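PDB 2OF3: ZYG-9 from Caenorhabditis elegans, which organizes microtubules and spindle poles during mitosis and meiosis in one-cell stage embryos and is required for default positioning of the nucleus in oocytes. Local coordinates for residues A[184-187]-A[188-191]; A[167-170]-A[171-175]; A[223-226]-A[227-231]; A[152-155]-A[156-159]. All coordinates share one frame; numbering follows the deposited sequence.

Contact 1: residues A[184-187]-A[188-191]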
ATOM      1  N   ARG A 184       6.638  10.143  -3.596  1.00 18.61           N
ATOM      2  CA  ARG A 184       8.043   9.759  -3.470  1.00 17.74           C
ATOM      3  C   ARG A 184       8.573   9.923  -2.053  1.00 18.88           C
ATOM      4  O   ARG A 184       9.270   9.013  -1.547  1.00 17.65           O
ATOM      5  CB  ARG A 184       8.936  10.576  -4.423  1.00 18.06           C
ATOM      6  CG  ARG A 184       8.540  10.457  -5.879  1.00 18.76           C
ATOM      7  CD  ARG A 184       9.661  10.951  -6.744  1.00 23.64           C
ATOM      8  NE  ARG A 184       9.948  12.393  -6.592  1.00 25.60           N
ATOM      9  CZ  ARG A 184       9.265  13.372  -7.191  1.00 24.12           C
ATOM     10  NH1 ARG A 184       8.220  13.077  -7.958  1.00 23.23           N
ATOM     11  NH2 ARG A 184       9.648  14.663  -7.031  1.00 24.80           N
ATOM     12  N   SER A 185       8.304  11.063  -1.387  1.00 18.88           N
ATOM     13  CA  SER A 185       8.859  11.233  -0.058  1.00 19.17           C
ATOM     14  C   SER A 185       8.221  10.302   0.937  1.00 19.80           C
ATOM     15  O   SER A 185       8.915   9.732   1.782  1.00 19.25           O
ATOM     16  CB  SER A 185       8.791  12.689   0.439  1.00 19.81           C
ATOM     17  OG  SER A 185       7.449  13.148   0.414  1.00 24.10           O
ATOM     18  N   GLU A 186       6.909  10.133   0.901  1.00 20.10           N
ATOM     19  CA  GLU A 186       6.294   9.217   1.897  1.00 20.47           C
ATOM     20  C   GLU A 186       6.793   7.768   1.804  1.00 20.92           C
ATOM     21  O   GLU A 186       6.953   7.091   2.825  1.00 20.44           O
ATOM     22  CB  GLU A 186       4.772   9.237   1.728  1.00 20.03           C
ATOM     23  CG  GLU A 186       4.088  10.557   2.208  1.00 22.88           C
ATOM     24  CD  GLU A 186       4.090  10.728   3.714  1.00 25.08           C
ATOM     25  OE1 GLU A 186       3.581   9.837   4.448  1.00 26.05           O
ATOM     26  OE2 GLU A 186       4.617  11.759   4.186  1.00 29.77           O
ATOM     27  N   CYS A 187       7.009   7.300   0.565  1.00 21.88           N
ATOM     28  CA  CYS A 187       7.576   5.984   0.288  1.00 22.28           C
ATOM     29  C   CYS A 187       9.011   5.791   0.775  1.00 21.79           C
ATOM     30  O   CYS A 187       9.286   4.766   1.400  1.00 20.59           O
ATOM     31  CB  CYS A 187       7.379   5.627  -1.201  1.00 21.41           C
ATOM     32  SG  CYS A 187       5.591   5.352  -1.480  1.00 25.04           S
ATOM     33  N   LEU A 188       9.877   6.795   0.581  1.00 22.53           N
ATOM     34  CA  LEU A 188      11.222   6.806   1.185  1.00 21.82           C
ATOM     35  C   LEU A 188      11.201   6.713   2.681  1.00 21.43           C
ATOM     36  O   LEU A 188      12.031   6.026   3.288  1.00 20.53           O
ATOM     37  CB  LEU A 188      12.027   8.070   0.770  1.00 22.26           C
ATOM     38  CG  LEU A 188      12.460   8.059  -0.705  1.00 24.64           C
ATOM     39  CD1 LEU A 188      12.966   9.462  -1.143  1.00 23.38           C
ATOM     40  CD2 LEU A 188      13.455   6.863  -1.051  1.00 19.39           C
ATOM     41  N   LEU A 189      10.284   7.429   3.316  1.00 22.61           N
ATOM     42  CA  LEU A 189      10.142   7.402   4.796  1.00 22.74           C
ATOM     43  C   LEU A 189       9.798   6.006   5.308  1.00 21.88           C
ATOM     44  O   LEU A 189      10.266   5.612   6.362  1.00 22.82           O
ATOM     45  CB  LEU A 189       9.064   8.408   5.287  1.00 21.74           C
ATOM     46  CG  LEU A 189       9.455   9.881   5.074  1.00 25.27           C
ATOM     47  CD1 LEU A 189       8.296  10.735   5.480  1.00 26.48           C
ATOM     48  CD2 LEU A 189      10.752  10.310   5.832  1.00 23.19           C
ATOM     49  N   VAL A 190       8.953   5.277   4.600  1.00 21.60           N
ATOM     50  CA  VAL A 190       8.686   3.873   4.973  1.00 21.71           C
ATOM     51  C   VAL A 190       9.981   2.995   4.853  1.00 22.54           C
ATOM     52  O   VAL A 190      10.338   2.259   5.794  1.00 23.06           O
ATOM     53  CB  VAL A 190       7.520   3.251   4.137  1.00 21.15           C
ATOM     54  CG1 VAL A 190       7.268   1.783   4.610  1.00 19.67           C
ATOM     55  CG2 VAL A 190       6.217   4.077   4.329  1.00 21.06           C
ATOM     56  N   ILE A 191      10.691   3.104   3.731  1.00 22.75           N
ATOM     57  CA  ILE A 191      11.987   2.441   3.595  1.00 23.55           C
ATOM     58  C   ILE A 191      12.916   2.838   4.713  1.00 24.54           C
ATOM     59  O   ILE A 191      13.557   1.979   5.304  1.00 25.62           O
ATOM     60  CB  ILE A 191      12.595   2.711   2.228  1.00 24.05           C
ATOM     61  CG1 ILE A 191      11.718   2.074   1.109  1.00 23.67           C
ATOM     62  CG2 ILE A 191      14.095   2.232   2.190  1.00 23.89           C
ATOM     63  CD1 ILE A 191      12.009   2.562  -0.366  1.00 24.38           C
TER
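L188, L189, V190 and I191 each meet the residue four places earlier, a local contact between successive turns of helix 181-198 in the TOG domain. Four main-chain bonds carry it. The straightest runs from I191 N to C187 O at 3.2 Å with an N-H...O angle of 172°; L188 N, L189 N and V190 N find R184 O, S185 O and E186 O in the same way. The side chains lean mainly on these carbonyls. L189 has CG turned away from its own carbonyl carbon (chi1 -67°), which lays that atom 3.3 Å from S185 O. L188 follows suit, its CG 3.4 Å from R184 O. V190 offers a branch instead, CG2 coming to 3.4 Å from E186 O. Between side chains proper the touch is slight: E186 bends at chi2, and its OE2 comes within 4.0 Å of L189 CD1. R184 leads away to a salt bridge with D218 through NH2 and a hydrogen bond from NH1 to S178 O. The hydroxyl of S185, a buried residue, hydrogen-bonds back within its own helix, where A181 O and R182 O share its one proton. Around this contact, E186, L189 and V190 face helix 146-163, C187, V190 and I191 rest on helix 165-174, and S185, L188 and L189 pack against helix 221-238.

Contact 2: residues A[167-170]-A[171-175]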
ATOM      1  N   LYS A 167       9.123  -8.081   1.018  1.00 26.74           N
ATOM      2  CA  LYS A 167       8.133  -8.083  -0.062  1.00 26.04           C
ATOM      3  C   LYS A 167       7.471  -6.719  -0.279  1.00 25.09           C
ATOM      4  O   LYS A 167       6.948  -6.489  -1.348  1.00 26.24           O
ATOM      5  CB  LYS A 167       7.013  -9.115   0.188  1.00 27.99           C
ATOM      6  CG  LYS A 167       7.420 -10.590   0.151  1.00 30.39           C
ATOM      7  CD  LYS A 167       7.738 -11.077  -1.264  1.00 38.09           C
ATOM      8  CE  LYS A 167       7.988 -12.638  -1.325  1.00 39.18           C
ATOM      9  NZ  LYS A 167       7.023 -13.409  -0.411  1.00 43.94           N
ATOM     10  N   MET A 168       7.463  -5.827   0.722  1.00 24.15           N
ATOM     11  CA  MET A 168       6.932  -4.469   0.559  1.00 22.32           C
ATOM     12  C   MET A 168       7.848  -3.541  -0.234  1.00 22.57           C
ATOM     13  O   MET A 168       7.383  -2.716  -1.020  1.00 21.56           O
ATOM     14  CB  MET A 168       6.651  -3.852   1.940  1.00 21.66           C
ATOM     15  CG  MET A 168       5.343  -4.378   2.687  1.00 20.06           C
ATOM     16  SD  MET A 168       3.726  -4.040   1.937  1.00 14.63           S
ATOM     17  CE  MET A 168       3.587  -2.338   2.389  1.00 22.46           C
ATOM     18  N   THR A 169       9.156  -3.678  -0.040  1.00 23.39           N
ATOM     19  CA  THR A 169      10.134  -2.685  -0.531  1.00 23.10           C
ATOM     20  C   THR A 169      10.143  -2.528  -2.027  1.00 23.56           C
ATOM     21  O   THR A 169      10.209  -1.393  -2.493  1.00 25.01           O
ATOM     22  CB  THR A 169      11.528  -2.950   0.044  1.00 23.22           C
ATOM     23  OG1 THR A 169      11.431  -2.844   1.461  1.00 23.43           O
ATOM     24  CG2 THR A 169      12.611  -1.942  -0.476  1.00 21.47           C
ATOM     25  N   PRO A 170      10.058  -3.636  -2.810  1.00 24.32           N
ATOM     26  CA  PRO A 170       9.990  -3.475  -4.286  1.00 24.16           C
ATOM     27  C   PRO A 170       8.835  -2.549  -4.767  1.00 23.88           C
ATOM     28  O   PRO A 170       8.996  -1.779  -5.751  1.00 24.56           O
ATOM     29  CB  PRO A 170       9.758  -4.932  -4.782  1.00 24.45           C
ATOM     30  CG  PRO A 170      10.305  -5.811  -3.705  1.00 24.40           C
ATOM     31  CD  PRO A 170      10.081  -5.069  -2.403  1.00 23.89           C
ATOM     32  N   MET A 171       7.679  -2.599  -4.091  1.00 23.35           N
ATOM     33  CA  MET A 171       6.529  -1.752  -4.450  1.00 21.64           C
ATOM     34  C   MET A 171       6.809  -0.318  -3.997  1.00 22.22           C
ATOM     35  O   MET A 171       6.448   0.624  -4.695  1.00 23.04           O
ATOM     36  CB  MET A 171       5.258  -2.291  -3.767  1.00 21.46           C
ATOM     37  CG  MET A 171       4.687  -3.616  -4.470  1.00 22.66           C
ATOM     38  SD  MET A 171       3.252  -4.400  -3.746  1.00 16.31           S
ATOM     39  CE  MET A 171       3.828  -4.751  -2.164  1.00 17.37           C
ATOM     40  N   LEU A 172       7.430  -0.158  -2.820  1.00 22.75           N
ATOM     41  CA  LEU A 172       7.828   1.171  -2.332  1.00 23.15           C
ATOM     42  C   LEU A 172       8.888   1.783  -3.248  1.00 23.40           C
ATOM     43  O   LEU A 172       8.786   2.977  -3.564  1.00 23.26           O
ATOM     44  CB  LEU A 172       8.324   1.111  -0.898  1.00 21.42           C
ATOM     45  CG  LEU A 172       7.223   0.844   0.116  1.00 23.44           C
ATOM     46  CD1 LEU A 172       7.918   0.336   1.347  1.00 22.68           C
ATOM     47  CD2 LEU A 172       6.408   2.150   0.403  1.00 21.04           C
ATOM     48  N   LEU A 173       9.855   0.975  -3.726  1.00 23.55           N
ATOM     49  CA  LEU A 173      10.846   1.442  -4.738  1.00 23.08           C
ATOM     50  C   LEU A 173      10.187   1.830  -6.014  1.00 23.74           C
ATOM     51  O   LEU A 173      10.507   2.896  -6.610  1.00 24.43           O
ATOM     52  CB  LEU A 173      12.019   0.430  -4.960  1.00 21.99           C
ATOM     53  CG  LEU A 173      12.931   0.158  -3.750  1.00 21.29           C
ATOM     54  CD1 LEU A 173      13.848  -1.046  -4.021  1.00 21.16           C
ATOM     55  CD2 LEU A 173      13.808   1.429  -3.320  1.00 22.54           C
ATOM     56  N   ASP A 174       9.240   1.022  -6.466  1.00 25.43           N
ATOM     57  CA  ASP A 174       8.536   1.319  -7.709  1.00 27.75           C
ATOM     58  C   ASP A 174       7.769   2.642  -7.631  1.00 26.46           C
ATOM     59  O   ASP A 174       7.677   3.410  -8.608  1.00 26.46           O
ATOM     60  CB  ASP A 174       7.559   0.189  -8.045  1.00 29.37           C
ATOM     61  CG  ASP A 174       7.315   0.080  -9.559  1.00 41.08           C
ATOM     62  OD1 ASP A 174       8.329  -0.021 -10.334  1.00 50.22           O
ATOM     63  OD2 ASP A 174       6.122   0.121  -9.991  1.00 47.51           O
ATOM     64  N   ALA A 175       7.179   2.878  -6.464  1.00 25.58           N
ATOM     65  CA  ALA A 175       6.485   4.153  -6.161  1.00 25.83           C
ATOM     66  C   ALA A 175       7.337   5.385  -6.344  1.00 25.12           C
ATOM     67  O   ALA A 175       6.810   6.429  -6.512  1.00 26.80           O
ATOM     68  CB  ALA A 175       5.938   4.117  -4.745  1.00 25.00           C
TER
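M171 folds back over the turn that precedes it. Its CB lies 3.5 Å from M168 O, the chain then runs out through CG to SD with chi2 extended, and a bend at chi3 (-59°) swings the methyl group back along the helix. There CE settles 3.7 Å from K167 O and 4.2 Å from M168 SD, the two methionine side chains crossing at a slant. M168 O is itself gripped twice, by L172 N at 3.1 Å and, weakly, by M171 N. P170 has no N-H to give to the turn before it, and the helix kinks there; its own carbonyl still accepts D174 N at 2.9 Å. One step round, L173 N makes a short bond to T169 O, 2.7 Å, with the donor nearly along the C=O axis. The T169 methyl CG2 meets L173 CD1 at 3.9 Å, while OG1 bonds to P165 O. D174 turns its carboxylate to a salt bridge with K177. M171 reaches V130, V134 and P135, while M168, T169 and L172 lie against Y194. A short helix with one side against helices 127-139, 181-198 and 208-212 and another exposed fits the HEAT-like, all-helical solenoid of TOG domains.

Contact 3: residues A[223-226]-A[227-231]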
ATOM      1  N   VAL A 223      11.609  14.940  -0.474  1.00 20.17           N
ATOM      2  CA  VAL A 223      12.198  13.762  -1.122  1.00 19.93           C
ATOM      3  C   VAL A 223      13.694  13.704  -0.843  1.00 21.15           C
ATOM      4  O   VAL A 223      14.228  12.659  -0.382  1.00 21.78           O
ATOM      5  CB  VAL A 223      11.934  13.775  -2.651  1.00 19.03           C
ATOM      6  CG1 VAL A 223      12.560  12.508  -3.353  1.00 19.51           C
ATOM      7  CG2 VAL A 223      10.417  13.902  -2.959  1.00 20.57           C
ATOM      8  N   ARG A 224      14.377  14.833  -1.051  1.00 20.74           N
ATOM      9  CA  ARG A 224      15.831  14.898  -0.774  1.00 21.76           C
ATOM     10  C   ARG A 224      16.137  14.534   0.633  1.00 21.26           C
ATOM     11  O   ARG A 224      17.039  13.775   0.849  1.00 22.38           O
ATOM     12  CB  ARG A 224      16.376  16.318  -0.984  1.00 20.91           C
ATOM     13  CG  ARG A 224      16.335  16.727  -2.420  1.00 23.09           C
ATOM     14  CD  ARG A 224      17.343  17.866  -2.635  1.00 21.93           C
ATOM     15  NE  ARG A 224      16.951  19.086  -1.906  1.00 20.67           N
ATOM     16  CZ  ARG A 224      16.045  19.966  -2.320  1.00 21.63           C
ATOM     17  NH1 ARG A 224      15.333  19.755  -3.430  1.00 18.08           N
ATOM     18  NH2 ARG A 224      15.813  21.063  -1.597  1.00 22.72           N
ATOM     19  N   ASN A 225      15.431  15.131   1.603  1.00 21.79           N
ATOM     20  CA  ASN A 225      15.713  14.875   3.012  1.00 21.61           C
ATOM     21  C   ASN A 225      15.498  13.400   3.407  1.00 21.43           C
ATOM     22  O   ASN A 225      16.270  12.828   4.141  1.00 20.80           O
ATOM     23  CB  ASN A 225      14.816  15.746   3.874  1.00 21.65           C
ATOM     24  CG  ASN A 225      15.423  16.006   5.222  1.00 23.28           C
ATOM     25  OD1 ASN A 225      14.859  15.649   6.255  1.00 26.58           O
ATOM     26  ND2 ASN A 225      16.648  16.528   5.209  1.00 22.82           N
ATOM     27  N   ALA A 226      14.435  12.792   2.894  1.00 22.71           N
ATOM     28  CA  ALA A 226      14.110  11.375   3.184  1.00 22.32           C
ATOM     29  C   ALA A 226      15.147  10.473   2.482  1.00 21.73           C
ATOM     30  O   ALA A 226      15.558   9.453   3.071  1.00 20.96           O
ATOM     31  CB  ALA A 226      12.672  11.054   2.691  1.00 22.69           C
ATOM     32  N   ALA A 227      15.586  10.851   1.266  1.00 20.49           N
ATOM     33  CA  ALA A 227      16.582  10.040   0.536  1.00 21.90           C
ATOM     34  C   ALA A 227      17.889  10.055   1.281  1.00 22.97           C
ATOM     35  O   ALA A 227      18.510   8.985   1.451  1.00 24.04           O
ATOM     36  CB  ALA A 227      16.812  10.521  -0.925  1.00 21.16           C
ATOM     37  N   ILE A 228      18.301  11.247   1.746  1.00 22.69           N
ATOM     38  CA  ILE A 228      19.478  11.386   2.592  1.00 22.29           C
ATOM     39  C   ILE A 228      19.297  10.506   3.810  1.00 22.57           C
ATOM     40  O   ILE A 228      20.217   9.744   4.134  1.00 22.12           O
ATOM     41  CB  ILE A 228      19.709  12.869   3.030  1.00 22.70           C
ATOM     42  CG1 ILE A 228      20.189  13.689   1.848  1.00 21.90           C
ATOM     43  CG2 ILE A 228      20.698  12.952   4.224  1.00 24.35           C
ATOM     44  CD1 ILE A 228      20.046  15.202   2.064  1.00 23.79           C
ATOM     45  N   ASN A 229      18.147  10.583   4.490  1.00 21.02           N
ATOM     46  CA  ASN A 229      17.990   9.770   5.693  1.00 21.11           C
ATOM     47  C   ASN A 229      17.930   8.242   5.509  1.00 21.18           C
ATOM     48  O   ASN A 229      18.331   7.505   6.395  1.00 21.74           O
ATOM     49  CB  ASN A 229      16.815  10.278   6.548  1.00 21.06           C
ATOM     50  CG  ASN A 229      17.100  11.595   7.232  1.00 22.48           C
ATOM     51  OD1 ASN A 229      16.183  12.326   7.601  1.00 27.33           O
ATOM     52  ND2 ASN A 229      18.332  11.897   7.421  1.00 19.07           N
ATOM     53  N   VAL A 230      17.480   7.776   4.362  1.00 21.90           N
ATOM     54  CA  VAL A 230      17.610   6.362   4.001  1.00 22.77           C
ATOM     55  C   VAL A 230      19.103   5.946   3.939  1.00 22.88           C
ATOM     56  O   VAL A 230      19.500   4.928   4.534  1.00 23.60           O
ATOM     57  CB  VAL A 230      16.844   6.024   2.625  1.00 22.70           C
ATOM     58  CG1 VAL A 230      17.230   4.609   2.079  1.00 22.06           C
ATOM     59  CG2 VAL A 230      15.267   6.133   2.749  1.00 21.34           C
ATOM     60  N   LEU A 231      19.946   6.732   3.273  1.00 23.15           N
ATOM     61  CA  LEU A 231      21.363   6.394   3.108  1.00 23.71           C
ATOM     62  C   LEU A 231      22.136   6.429   4.409  1.00 24.53           C
ATOM     63  O   LEU A 231      23.007   5.567   4.645  1.00 25.51           O
ATOM     64  CB  LEU A 231      22.007   7.320   2.075  1.00 23.31           C
ATOM     65  CG  LEU A 231      21.439   7.253   0.672  1.00 24.11           C
ATOM     66  CD1 LEU A 231      22.161   8.259  -0.159  1.00 22.97           C
ATOM     67  CD2 LEU A 231      21.594   5.860   0.039  1.00 25.33           C
TER
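I228 lies back against R224 O, and the conformation of its side chain explains how. With chi1 at -72°, CG1 is turned away from the residue's own carbonyl carbon and drops to 3.3 Å from R224 O, with CD1 following at 3.5 Å. The carbonyl thus meets an aliphatic arm as well as its main-chain donor, I228 N, at 3.0 Å. V230 achieves the same with a branch: CG1 stands opposite its backbone N, leaving CG2 to sit 3.3 Å from A226 O. A227 has just CB to offer, 3.4 Å from V223 O. N225 and N229 differ in their first torsion, near -155° in N225 but close to that of I228 in N229, yet their side chains end side by side and pointing the same way, the amide planes 68° apart. N229 CG rests 3.4 Å from N225 O. R224 takes no part in this row: its chain runs outward, and NH1 bonds to D218 O. The apolar residues are buried among neighbouring helices, while R224, N225 and N229 stay partly exposed. V223, A226 and N229 face helix 181-198, I228 and L231 lean on V257 of helix 251-264, and A227 and V230 are covered by helix 208-212.

Contact 4: residues A[152-155]-A[156-159]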
ATOM      1  N   VAL A 152      -3.185   6.826   5.658  1.00 24.55           N
ATOM      2  CA  VAL A 152      -2.591   5.928   4.656  1.00 23.31           C
ATOM      3  C   VAL A 152      -1.365   5.256   5.264  1.00 23.52           C
ATOM      4  O   VAL A 152      -1.245   4.036   5.146  1.00 23.56           O
ATOM      5  CB  VAL A 152      -2.249   6.664   3.389  1.00 23.89           C
ATOM      6  CG1 VAL A 152      -1.405   5.764   2.455  1.00 20.70           C
ATOM      7  CG2 VAL A 152      -3.582   7.197   2.714  1.00 22.02           C
ATOM      8  N   ARG A 153      -0.515   5.992   5.982  1.00 22.08           N
ATOM      9  CA  ARG A 153       0.673   5.379   6.541  1.00 23.55           C
ATOM     10  C   ARG A 153       0.340   4.410   7.608  1.00 23.79           C
ATOM     11  O   ARG A 153       1.044   3.403   7.742  1.00 25.10           O
ATOM     12  CB  ARG A 153       1.687   6.393   7.088  1.00 24.75           C
ATOM     13  CG  ARG A 153       2.759   5.790   8.023  1.00 28.74           C
ATOM     14  CD  ARG A 153       3.745   4.715   7.338  1.00 30.52           C
ATOM     15  NE  ARG A 153       4.938   5.471   7.081  1.00 40.84           N
ATOM     16  CZ  ARG A 153       6.069   5.573   7.796  1.00 34.53           C
ATOM     17  NH1 ARG A 153       6.462   4.802   8.829  1.00 29.93           N
ATOM     18  NH2 ARG A 153       6.887   6.460   7.325  1.00 33.19           N
ATOM     19  N   ASP A 154      -0.711   4.665   8.384  1.00 24.20           N
ATOM     20  CA  ASP A 154      -1.148   3.687   9.414  1.00 24.39           C
ATOM     21  C   ASP A 154      -1.563   2.367   8.780  1.00 23.61           C
ATOM     22  O   ASP A 154      -1.279   1.296   9.348  1.00 23.58           O
ATOM     23  CB  ASP A 154      -2.326   4.198  10.255  1.00 25.91           C
ATOM     24  CG  ASP A 154      -1.967   5.418  11.115  1.00 31.23           C
ATOM     25  OD1 ASP A 154      -0.768   5.550  11.527  1.00 35.66           O
ATOM     26  OD2 ASP A 154      -2.885   6.248  11.362  1.00 35.15           O
ATOM     27  N   ILE A 155      -2.220   2.419   7.622  1.00 21.10           N
ATOM     28  CA  ILE A 155      -2.543   1.145   6.887  1.00 21.48           C
ATOM     29  C   ILE A 155      -1.261   0.490   6.346  1.00 21.23           C
ATOM     30  O   ILE A 155      -1.078  -0.687   6.459  1.00 21.86           O
ATOM     31  CB  ILE A 155      -3.582   1.357   5.723  1.00 21.37           C
ATOM     32  CG1 ILE A 155      -4.933   1.798   6.263  1.00 19.75           C
ATOM     33  CG2 ILE A 155      -3.735   0.093   4.811  1.00 20.15           C
ATOM     34  CD1 ILE A 155      -5.633   2.719   5.265  1.00 21.35           C
ATOM     35  N   VAL A 156      -0.343   1.272   5.798  1.00 21.51           N
ATOM     36  CA  VAL A 156       0.937   0.735   5.353  1.00 21.25           C
ATOM     37  C   VAL A 156       1.642   0.043   6.515  1.00 22.36           C
ATOM     38  O   VAL A 156       2.258  -0.989   6.315  1.00 23.11           O
ATOM     39  CB  VAL A 156       1.808   1.844   4.762  1.00 21.08           C
ATOM     40  CG1 VAL A 156       3.220   1.294   4.454  1.00 20.60           C
ATOM     41  CG2 VAL A 156       1.177   2.372   3.451  1.00 18.63           C
ATOM     42  N   ASN A 157       1.618   0.619   7.720  1.00 22.86           N
ATOM     43  CA  ASN A 157       2.321   0.042   8.896  1.00 23.65           C
ATOM     44  C   ASN A 157       1.746  -1.318   9.307  1.00 22.99           C
ATOM     45  O   ASN A 157       2.495  -2.228   9.704  1.00 23.73           O
ATOM     46  CB  ASN A 157       2.283   1.014  10.111  1.00 23.15           C
ATOM     47  CG  ASN A 157       3.219   2.213   9.948  1.00 26.52           C
ATOM     48  OD1 ASN A 157       4.112   2.229   9.076  1.00 27.26           O
ATOM     49  ND2 ASN A 157       3.015   3.247  10.797  1.00 30.44           N
ATOM     50  N   VAL A 158       0.438  -1.492   9.190  1.00 21.80           N
ATOM     51  CA  VAL A 158      -0.162  -2.842   9.407  1.00 22.92           C
ATOM     52  C   VAL A 158       0.268  -3.865   8.316  1.00 23.47           C
ATOM     53  O   VAL A 158       0.688  -4.991   8.626  1.00 23.24           O
ATOM     54  CB  VAL A 158      -1.719  -2.759   9.505  1.00 23.23           C
ATOM     55  CG1 VAL A 158      -2.334  -4.123   9.750  1.00 21.61           C
ATOM     56  CG2 VAL A 158      -2.117  -1.769  10.647  1.00 23.12           C
ATOM     57  N   LEU A 159       0.198  -3.471   7.050  1.00 22.94           N
ATOM     58  CA  LEU A 159       0.613  -4.331   5.963  1.00 23.86           C
ATOM     59  C   LEU A 159       2.077  -4.710   6.037  1.00 24.53           C
ATOM     60  O   LEU A 159       2.447  -5.802   5.642  1.00 26.24           O
ATOM     61  CB  LEU A 159       0.354  -3.637   4.610  1.00 23.53           C
ATOM     62  CG  LEU A 159      -1.096  -3.585   4.155  1.00 25.91           C
ATOM     63  CD1 LEU A 159      -1.308  -2.495   3.084  1.00 24.41           C
ATOM     64  CD2 LEU A 159      -1.471  -4.963   3.627  1.00 27.30           C
TER
HETATM   65  O   HOH W   1       0.784   3.276  12.469  1.00 32.19           O
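R153 and N157, one turn apart, make the polar pair of this contact within helix 146-163. N157 OD1 lies at the edge of the R153 guanidinium, in its plane, and takes a weak hydrogen bond from NH1 at 3.5 Å. The amide stands nearly upright to the guanidinium, the planes 82° apart. OD1 also presses on the aliphatic part of the arginine, 3.1 Å from CD. With CG opposite the backbone N (chi1 164°) and bends at chi2 and chi3, R153 doubles over so that its end passes across the amide at a slant. The orientation of the amide agrees with both sides: OD1 faces the NH1 donor, and N157 ND2 donates to a water at 2.8 Å that in turn donates to D154 OD1 at 2.9 Å. Beneath lies the main chain, where N157 N binds R153 O at 2.8 Å. The apolar pairs are different in kind: I155 and L159 run side by side, with CG2 of I155 3.9 Å from L159 CD1, and V152 CG1 more loosely faces V156 CG2. Farther out, L189, V190 and Y193 of helix 181-198 lie against the arginine. Helices 101-120 and 127-139 cover the apolar side, through L108 and L137. A helix with one apolar flank buried in its neighbours and another bearing polar groups suits the stacked helices of a HEAT-like TOG domain.

In the fold
Contact 1 joins the set, touching the other three; contacts 2 and 4 also meet, through M168 CE against L159 and V156, whereas contact 3 touches neither. All four are local contacts between neighbouring turns of one helix. Contacts 1, 3 and 4 are mostly buried, while contact 2 has K167, P170 and D174 exposed. Contact 4 lies nearest the middle of the chain, about 7 Å centre to centre, and contact 3 farthest, about 20 Å. Contacts 1 and 2 meet through apolar side chains and C187 SG; contacts 1 and 3 mix aliphatic groups with main-chain polar atoms, as where V230 CG2 nears L188 O; toward contact 4, R153 NE lies 3.3 Å from V190 CG2.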